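Local coordinates for protein aryl acylamidase (bacterium CSBL00001, PDB 4YJ6) that probably hydrolyses the amide bond of aryl acylamides to an aromatic amine and a carboxylate, as a member of the amidase signature family, at residues Thr81-Leu86 against Pro91-Thr96; Phe209-Asn214 against Pro220-Gly225; Glu224-Arg229 against Asn239-Phe244. All coordinates share one frame; numbering follows the deposited sequence.

Contact 1: residues Thr81-Leu86 against Pro91-Thr96; sequences TLMKDL and PGWPST
The inverse gamma turn centred on D85, just beyond the end of strand 80-84, meets T96 in the loop that follows the strand, and the D85 carboxylate is the main link. OD1 accepts the backbone N-H of T96 through its syn lone pair, with N at 2.9 Å from OD1 and an N-H...O angle of 163°. OD2 takes the hydroxyl of the same threonine, T96 OG1 lying 2.6 Å from OD2 on the syn side but 27° out of the carboxylate plane. T96 can offer both donors because its OG1 is placed between its backbone N and carbonyl carbon (chi1 72°); the same oxygen is also hydrogen-bonded to G99 N. A water adds a third bond to the acid, donating to D85 OD1 at 2.7 Å, and it is also hydrogen-bonded to S95 OG at 2.6 Å. S95 OG has a further partner in A88 O, within the connecting loop.

One residue back from K84, selenomethionine M83 turns toward W93. Its chain bends at chi3, and SE approaches the six-membered ring obliquely, 3.9 Å from W93 CE3, in a Met-aromatic contact. The indole is fixed from outside by E55 OE1 on NE1 and by an edge-to-face Y50.

K84 itself points elsewhere, its NZ hydrogen-bonded to S163, S164 and T182, an arrangement consistent with the lysine of the Ser-cisSer-Lys triad of this family. The loop is therefore tied back directly beside that lysine. With three donors on a buried carboxylate, D85 is likely to stay ionised, and the two bonds to T96 should hold the group against rotation.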
# COMPACT_ATOMS: atom_id res chain seq x y z
N THR A 81 5.39 0.16 -14.61
CA THR A 81 5.14 0.20 -13.17
C THR A 81 6.47 0.12 -12.43
O THR A 81 7.53 -0.07 -13.06
CB THR A 81 4.18 -0.97 -12.75
OG1 THR A 81 3.77 -0.75 -11.38
CG2 THR A 81 4.88 -2.34 -12.83
N LEU A 82 6.44 0.30 -11.12
CA LEU A 82 7.63 0.11 -10.29
C LEU A 82 7.26 -0.69 -9.04
O LEU A 82 6.08 -0.63 -8.60
CB LEU A 82 8.23 1.46 -9.85
CG LEU A 82 8.94 2.29 -10.91
CD1 LEU A 82 7.96 3.10 -11.76
CD2 LEU A 82 9.92 3.24 -10.22
N MSE A 83 8.22 -1.44 -8.50
CA MSE A 83 7.94 -2.26 -7.29
C MSE A 83 8.48 -1.44 -6.11
O MSE A 83 9.15 -0.39 -6.30
CB MSE A 83 8.65 -3.61 -7.37
CG MSE A 83 10.15 -3.39 -7.28
SE MSE A 83 11.06 -5.06 -7.19
CE MSE A 83 10.36 -5.79 -5.52
N LYS A 84 8.19 -1.93 -4.91
CA LYS A 84 8.59 -1.23 -3.68
C LYS A 84 9.88 -1.80 -3.08
O LYS A 84 10.03 -3.03 -2.97
CB LYS A 84 7.45 -1.39 -2.67
CG LYS A 84 7.74 -0.79 -1.27
CD LYS A 84 6.46 -0.93 -0.45
CE LYS A 84 6.73 -0.56 1.00
NZ LYS A 84 5.49 -0.69 1.80
N ASP A 85 10.77 -0.92 -2.64
CA ASP A 85 12.02 -1.34 -2.01
C ASP A 85 11.83 -1.65 -0.50
O ASP A 85 12.38 -0.96 0.37
CB ASP A 85 13.06 -0.21 -2.20
CG ASP A 85 14.42 -0.56 -1.59
OD1 ASP A 85 14.68 -1.76 -1.36
OD2 ASP A 85 15.23 0.40 -1.39
N LEU A 86 11.07 -2.70 -0.18
CA LEU A 86 10.92 -3.15 1.19
C LEU A 86 10.78 -4.67 1.12
O LEU A 86 9.77 -5.18 0.64
CB LEU A 86 9.68 -2.52 1.87
CG LEU A 86 9.43 -3.05 3.28
CD1 LEU A 86 10.65 -2.75 4.21
CD2 LEU A 86 8.16 -2.41 3.87
N PRO A 91 15.65 -10.84 -9.06
CA PRO A 91 17.06 -11.21 -9.29
C PRO A 91 17.91 -10.09 -9.90
O PRO A 91 17.50 -9.46 -10.89
CB PRO A 91 16.94 -12.43 -10.19
CG PRO A 91 15.66 -13.09 -9.71
CD PRO A 91 14.72 -11.90 -9.46
N GLY A 92 19.06 -9.80 -9.29
CA GLY A 92 19.94 -8.75 -9.77
C GLY A 92 19.60 -7.34 -9.32
O GLY A 92 20.37 -6.41 -9.58
N TRP A 93 18.48 -7.15 -8.62
CA TRP A 93 18.08 -5.81 -8.20
C TRP A 93 18.47 -5.58 -6.73
O TRP A 93 18.66 -6.52 -5.97
CB TRP A 93 16.56 -5.65 -8.32
CG TRP A 93 16.07 -5.48 -9.74
CD1 TRP A 93 16.61 -6.02 -10.89
CD2 TRP A 93 14.95 -4.71 -10.14
NE1 TRP A 93 15.86 -5.61 -12.00
CE2 TRP A 93 14.84 -4.81 -11.56
CE3 TRP A 93 14.01 -3.94 -9.44
CZ2 TRP A 93 13.83 -4.17 -12.28
CZ3 TRP A 93 13.00 -3.29 -10.16
CH2 TRP A 93 12.91 -3.43 -11.57
N PRO A 94 18.59 -4.31 -6.35
CA PRO A 94 18.97 -4.05 -4.95
C PRO A 94 17.81 -4.33 -4.02
O PRO A 94 16.68 -4.56 -4.45
CB PRO A 94 19.35 -2.56 -4.94
CG PRO A 94 18.76 -1.98 -6.16
CD PRO A 94 18.53 -3.08 -7.16
N SER A 95 18.11 -4.36 -2.73
CA SER A 95 17.07 -4.43 -1.71
C SER A 95 17.64 -3.81 -0.45
O SER A 95 18.48 -4.42 0.19
CB SER A 95 16.68 -5.89 -1.47
OG SER A 95 15.69 -5.95 -0.42
N THR A 96 17.18 -2.61 -0.08
CA THR A 96 17.77 -1.93 1.06
C THR A 96 16.86 -1.92 2.28
O THR A 96 17.20 -1.28 3.28
CB THR A 96 18.16 -0.47 0.72
OG1 THR A 96 17.00 0.35 0.57
CG2 THR A 96 18.98 -0.42 -0.58
O HOH W 1 14.00 -3.99 0.07

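Contact 2: residues Phe209-Asn214 against Pro220-Gly225; sequences FKSRPN and PYLYEG
F209 lays its ring across L222, and every step of its side chain from CB outward meets that residue or E224. CB starts beside the backbone, 3.9 Å from L222 O, and the ring carbon CD2 comes to 3.6 Å from the same oxygen. With CG swung opposite the backbone N (chi1 -164°), the ring reaches over L222 so that L222 CB sits almost centrally beneath one face, 3.7 Å from the centroid, a CH-pi contact. Farther out, CE1 meets the L222 methyl CD1 at 3.7 Å, while on the other flank CE2 touches E224 CG at 3.8 Å. At the tip, F209 CZ is 3.7 Å from L222 CB. The opposite face has a water above its centre; this water accepts from K210 N and donates to E224 OE2, joining the segments where no direct hydrogen bond does. Replacing F209 by an alanine would remove the whole ring, and would probably leave L222 CB and CD1 without their apolar cover and open a gap beside E224 CG.

The E224 carboxylate is held by T115 N and Y116 N, at the start of helix 115-122. F209 N is tied to D248. The contact thus secures the loop after strand 198-201 to the entry of strand 223-228, which runs between strands 178-183 and 198-201 in the large mixed sheet.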
# COMPACT_ATOMS: atom_id res chain seq x y z
N PHE A 209 1.97 -14.19 -0.63
CA PHE A 209 3.02 -13.43 0.05
C PHE A 209 4.08 -14.43 0.46
O PHE A 209 3.76 -15.42 1.12
CB PHE A 209 2.47 -12.72 1.31
CG PHE A 209 3.40 -11.64 1.79
CD1 PHE A 209 4.55 -11.97 2.49
CD2 PHE A 209 3.17 -10.32 1.45
CE1 PHE A 209 5.46 -10.98 2.90
CE2 PHE A 209 4.06 -9.30 1.85
CZ PHE A 209 5.21 -9.64 2.58
N LYS A 210 5.33 -14.20 0.04
CA LYS A 210 6.41 -15.14 0.32
C LYS A 210 7.21 -14.61 1.49
O LYS A 210 7.92 -13.58 1.36
CB LYS A 210 7.30 -15.30 -0.94
CG LYS A 210 8.48 -16.25 -0.68
CD LYS A 210 9.36 -16.54 -1.92
CE LYS A 210 8.57 -17.19 -3.06
NZ LYS A 210 7.98 -18.56 -2.74
N SER A 211 7.08 -15.28 2.62
CA SER A 211 7.87 -14.99 3.81
C SER A 211 8.82 -16.17 4.04
O SER A 211 8.37 -17.24 4.40
CB SER A 211 6.96 -14.83 5.03
OG SER A 211 6.21 -13.63 4.92
N ARG A 212 10.11 -15.96 3.82
CA ARG A 212 11.12 -17.01 4.11
C ARG A 212 12.29 -16.30 4.77
O ARG A 212 12.56 -15.13 4.46
CB ARG A 212 11.57 -17.70 2.83
CG ARG A 212 10.49 -18.62 2.17
CD ARG A 212 10.03 -19.69 3.15
NE ARG A 212 9.13 -20.63 2.46
CZ ARG A 212 7.86 -20.34 2.15
NH1 ARG A 212 7.35 -19.14 2.46
NH2 ARG A 212 7.13 -21.24 1.52
N PRO A 213 13.03 -17.00 5.64
CA PRO A 213 12.95 -18.45 5.87
C PRO A 213 11.83 -18.90 6.78
O PRO A 213 11.65 -20.12 6.89
CB PRO A 213 14.30 -18.76 6.55
CG PRO A 213 14.70 -17.49 7.20
CD PRO A 213 14.17 -16.39 6.36
N ASN A 214 11.07 -17.99 7.40
CA ASN A 214 10.03 -18.42 8.30
C ASN A 214 8.63 -18.06 7.76
O ASN A 214 8.22 -16.91 7.81
CB ASN A 214 10.23 -17.81 9.69
CG ASN A 214 9.23 -18.33 10.69
OD1 ASN A 214 8.43 -19.21 10.37
ND2 ASN A 214 9.26 -17.79 11.90
N PRO A 220 1.76 -9.65 12.00
CA PRO A 220 0.40 -9.48 11.47
C PRO A 220 0.29 -10.04 10.06
O PRO A 220 1.29 -10.46 9.44
CB PRO A 220 0.22 -7.97 11.41
CG PRO A 220 1.48 -7.36 11.93
CD PRO A 220 2.54 -8.41 11.97
N TYR A 221 -0.92 -10.06 9.53
CA TYR A 221 -1.06 -10.43 8.12
C TYR A 221 -0.32 -9.40 7.24
O TYR A 221 -0.47 -8.19 7.44
CB TYR A 221 -2.54 -10.45 7.74
CG TYR A 221 -3.38 -11.55 8.33
CD1 TYR A 221 -3.01 -12.88 8.19
CD2 TYR A 221 -4.58 -11.26 8.99
CE1 TYR A 221 -3.82 -13.91 8.69
CE2 TYR A 221 -5.40 -12.29 9.47
CZ TYR A 221 -5.00 -13.60 9.32
OH TYR A 221 -5.80 -14.62 9.77
N LEU A 222 0.39 -9.89 6.22
CA LEU A 222 1.14 -9.04 5.30
C LEU A 222 0.57 -9.24 3.90
O LEU A 222 0.26 -10.38 3.51
CB LEU A 222 2.62 -9.45 5.24
CG LEU A 222 3.30 -9.54 6.62
CD1 LEU A 222 4.80 -9.99 6.44
CD2 LEU A 222 3.24 -8.19 7.33
N TYR A 223 0.46 -8.15 3.15
CA TYR A 223 -0.14 -8.19 1.83
C TYR A 223 0.67 -7.43 0.80
O TYR A 223 1.30 -6.40 1.12
CB TYR A 223 -1.47 -7.44 1.89
CG TYR A 223 -2.40 -7.81 3.03
CD1 TYR A 223 -3.23 -8.95 2.92
CD2 TYR A 223 -2.48 -7.03 4.18
CE1 TYR A 223 -4.12 -9.29 3.94
CE2 TYR A 223 -3.40 -7.38 5.23
CZ TYR A 223 -4.19 -8.51 5.08
OH TYR A 223 -5.09 -8.86 6.05
N GLU A 224 0.64 -7.89 -0.45
CA GLU A 224 1.04 -7.04 -1.58
C GLU A 224 -0.19 -6.66 -2.38
O GLU A 224 -1.14 -7.46 -2.50
CB GLU A 224 2.03 -7.80 -2.49
CG GLU A 224 3.33 -8.19 -1.73
CD GLU A 224 4.55 -8.42 -2.60
OE1 GLU A 224 4.69 -7.78 -3.67
OE2 GLU A 224 5.39 -9.26 -2.20
N GLY A 225 -0.20 -5.46 -2.92
CA GLY A 225 -1.34 -5.04 -3.72
C GLY A 225 -1.06 -3.73 -4.44
O GLY A 225 -0.03 -3.12 -4.23
O HOH W 2 6.10 -11.64 -1.53

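Contact 3: residues Glu224-Arg229 against Asn239-Phe244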
# COMPACT_ATOMS: atom_id res chain seq x y z
N GLU A 224 0.64 -7.89 -0.45
CA GLU A 224 1.04 -7.04 -1.58
C GLU A 224 -0.19 -6.66 -2.38
O GLU A 224 -1.14 -7.46 -2.50
CB GLU A 224 2.03 -7.80 -2.49
CG GLU A 224 3.33 -8.19 -1.73
CD GLU A 224 4.55 -8.42 -2.60
OE1 GLU A 224 4.69 -7.78 -3.67
OE2 GLU A 224 5.39 -9.26 -2.20
N GLY A 225 -0.20 -5.46 -2.92
CA GLY A 225 -1.34 -5.04 -3.72
C GLY A 225 -1.06 -3.73 -4.44
O GLY A 225 -0.03 -3.12 -4.23
N PRO A 226 -2.00 -3.32 -5.29
CA PRO A 226 -1.83 -2.18 -6.18
C PRO A 226 -2.29 -0.85 -5.58
O PRO A 226 -3.26 -0.81 -4.82
CB PRO A 226 -2.71 -2.55 -7.37
CG PRO A 226 -3.87 -3.25 -6.72
CD PRO A 226 -3.25 -4.04 -5.55
N ILE A 227 -1.59 0.22 -5.97
CA ILE A 227 -2.08 1.59 -5.79
C ILE A 227 -2.32 2.16 -7.19
O ILE A 227 -1.46 2.05 -8.04
CB ILE A 227 -1.05 2.42 -5.02
CG1 ILE A 227 -0.87 1.82 -3.62
CG2 ILE A 227 -1.47 3.95 -4.94
CD1 ILE A 227 0.28 2.44 -2.80
N THR A 228 -3.52 2.70 -7.44
CA THR A 228 -3.90 3.15 -8.79
C THR A 228 -4.67 4.48 -8.69
O THR A 228 -4.92 4.96 -7.60
CB THR A 228 -4.86 2.15 -9.46
OG1 THR A 228 -6.02 1.98 -8.65
CG2 THR A 228 -4.19 0.78 -9.65
N ARG A 229 -5.06 5.05 -9.83
CA ARG A 229 -5.91 6.23 -9.80
C ARG A 229 -7.35 5.86 -10.07
O ARG A 229 -8.25 6.65 -9.76
CB ARG A 229 -5.47 7.29 -10.84
CG ARG A 229 -4.10 7.93 -10.49
CD ARG A 229 -3.68 9.05 -11.45
NE ARG A 229 -3.53 8.54 -12.80
CZ ARG A 229 -2.43 7.95 -13.27
NH1 ARG A 229 -1.32 7.86 -12.54
NH2 ARG A 229 -2.44 7.48 -14.51
N ASN A 239 -6.53 -8.91 -11.07
CA ASN A 239 -6.68 -10.11 -11.89
C ASN A 239 -5.34 -10.78 -12.18
O ASN A 239 -5.28 -12.00 -12.30
CB ASN A 239 -7.40 -9.79 -13.21
CG ASN A 239 -8.91 -9.85 -13.06
OD1 ASN A 239 -9.42 -10.26 -12.01
ND2 ASN A 239 -9.61 -9.52 -14.12
N VAL A 240 -4.28 -9.98 -12.28
CA VAL A 240 -2.95 -10.52 -12.44
C VAL A 240 -2.36 -11.02 -11.12
O VAL A 240 -1.76 -12.08 -11.08
CB VAL A 240 -2.02 -9.45 -13.08
CG1 VAL A 240 -0.48 -9.87 -13.04
CG2 VAL A 240 -2.46 -9.20 -14.53
N LEU A 241 -2.53 -10.25 -10.05
CA LEU A 241 -1.80 -10.50 -8.80
C LEU A 241 -2.38 -11.66 -8.03
O LEU A 241 -1.63 -12.41 -7.40
CB LEU A 241 -1.84 -9.25 -7.89
CG LEU A 241 -0.94 -8.09 -8.41
CD1 LEU A 241 -1.24 -6.82 -7.61
CD2 LEU A 241 0.56 -8.46 -8.31
N HIS A 242 -3.70 -11.80 -8.01
CA HIS A 242 -4.30 -12.83 -7.14
C HIS A 242 -4.05 -14.23 -7.71
O HIS A 242 -3.76 -14.41 -8.91
CB HIS A 242 -5.80 -12.59 -6.90
CG HIS A 242 -6.69 -13.23 -7.92
ND1 HIS A 242 -6.83 -12.71 -9.19
CD2 HIS A 242 -7.50 -14.31 -7.86
CE1 HIS A 242 -7.68 -13.46 -9.88
NE2 HIS A 242 -8.10 -14.44 -9.09
N GLY A 243 -4.18 -15.23 -6.83
CA GLY A 243 -4.22 -16.62 -7.27
C GLY A 243 -3.40 -17.56 -6.41
O GLY A 243 -2.49 -17.16 -5.69
N PHE A 244 -3.74 -18.83 -6.49
CA PHE A 244 -3.14 -19.88 -5.68
C PHE A 244 -1.61 -19.96 -5.84
O PHE A 244 -1.08 -19.90 -6.96
CB PHE A 244 -3.78 -21.22 -6.08
CG PHE A 244 -3.24 -22.39 -5.32
CD1 PHE A 244 -3.50 -22.52 -3.96
CD2 PHE A 244 -2.50 -23.38 -5.97
CE1 PHE A 244 -3.01 -23.61 -3.26
CE2 PHE A 244 -2.00 -24.48 -5.27
CZ PHE A 244 -2.27 -24.61 -3.93
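No aromatic plane stands between P226 and L241: the pyrrolidine ring of P226 is met at its CD corner, which lies 4.0 Å from the methyl L241 CD1. The imidazole of H242, in the same segment as L241, has N239 CA at its edge, in plane, and its ND1 and NE2 are hydrogen-bonded to M238 O and L256 N respectively.

The same L241 methyl also faces the backbone, at 4.3 Å from G225 CA. L241 is the last residue of helix 231-241, and its torsions carry CD1 to the strand: CG lies opposite the carbonyl carbon (chi1 -72°), and chi2 of 170° extends the branch. The side chains of P226 and L241 run past each other in opposite directions. One methyl bears on both the proline and the glycine before it. That glycine suits the site, since a CB on G225 would come within 2.9 Å of P226 CD. There is no hydrogen bond across the segments, and the contact is small and wholly apolar.

At the helix end, L241 O accepts a hydrogen bond from K119 NZ. P226 also touches A237 and M238 one turn earlier, and T228 touches D233 and A234, so helix 231-241 packs back along the strand that precedes it. Strand 223-228 is hydrogen-bonded to strands 178-183 and 198-201 on its two sides, while Y116 and M120 of helix 115-122 pack on L241, wedging its side chain between that helix and the sheet.

Contacts 2 and 3 share E224, G225 and strand 223-228: a loop is fastened near the start of the strand, and the helix after the strand packs farther along. Contact 1 joins the edge strand of the three-stranded sheet to the loop that follows it; its centre lies about 16 and 17 Å from those of contacts 2 and 3, and it touches neither. Contacts 1 and 3 are buried, whereas contact 2 is partly exposed. Their chemistry differs accordingly: contact 1 encloses a carboxylate, probably ionised, bound by direct hydrogen bonds and a water, contact 2 combines an aromatic face with a water bridge, and contact 3 is purely apolar. Helix 115-122 adjoins contacts 2 and 3.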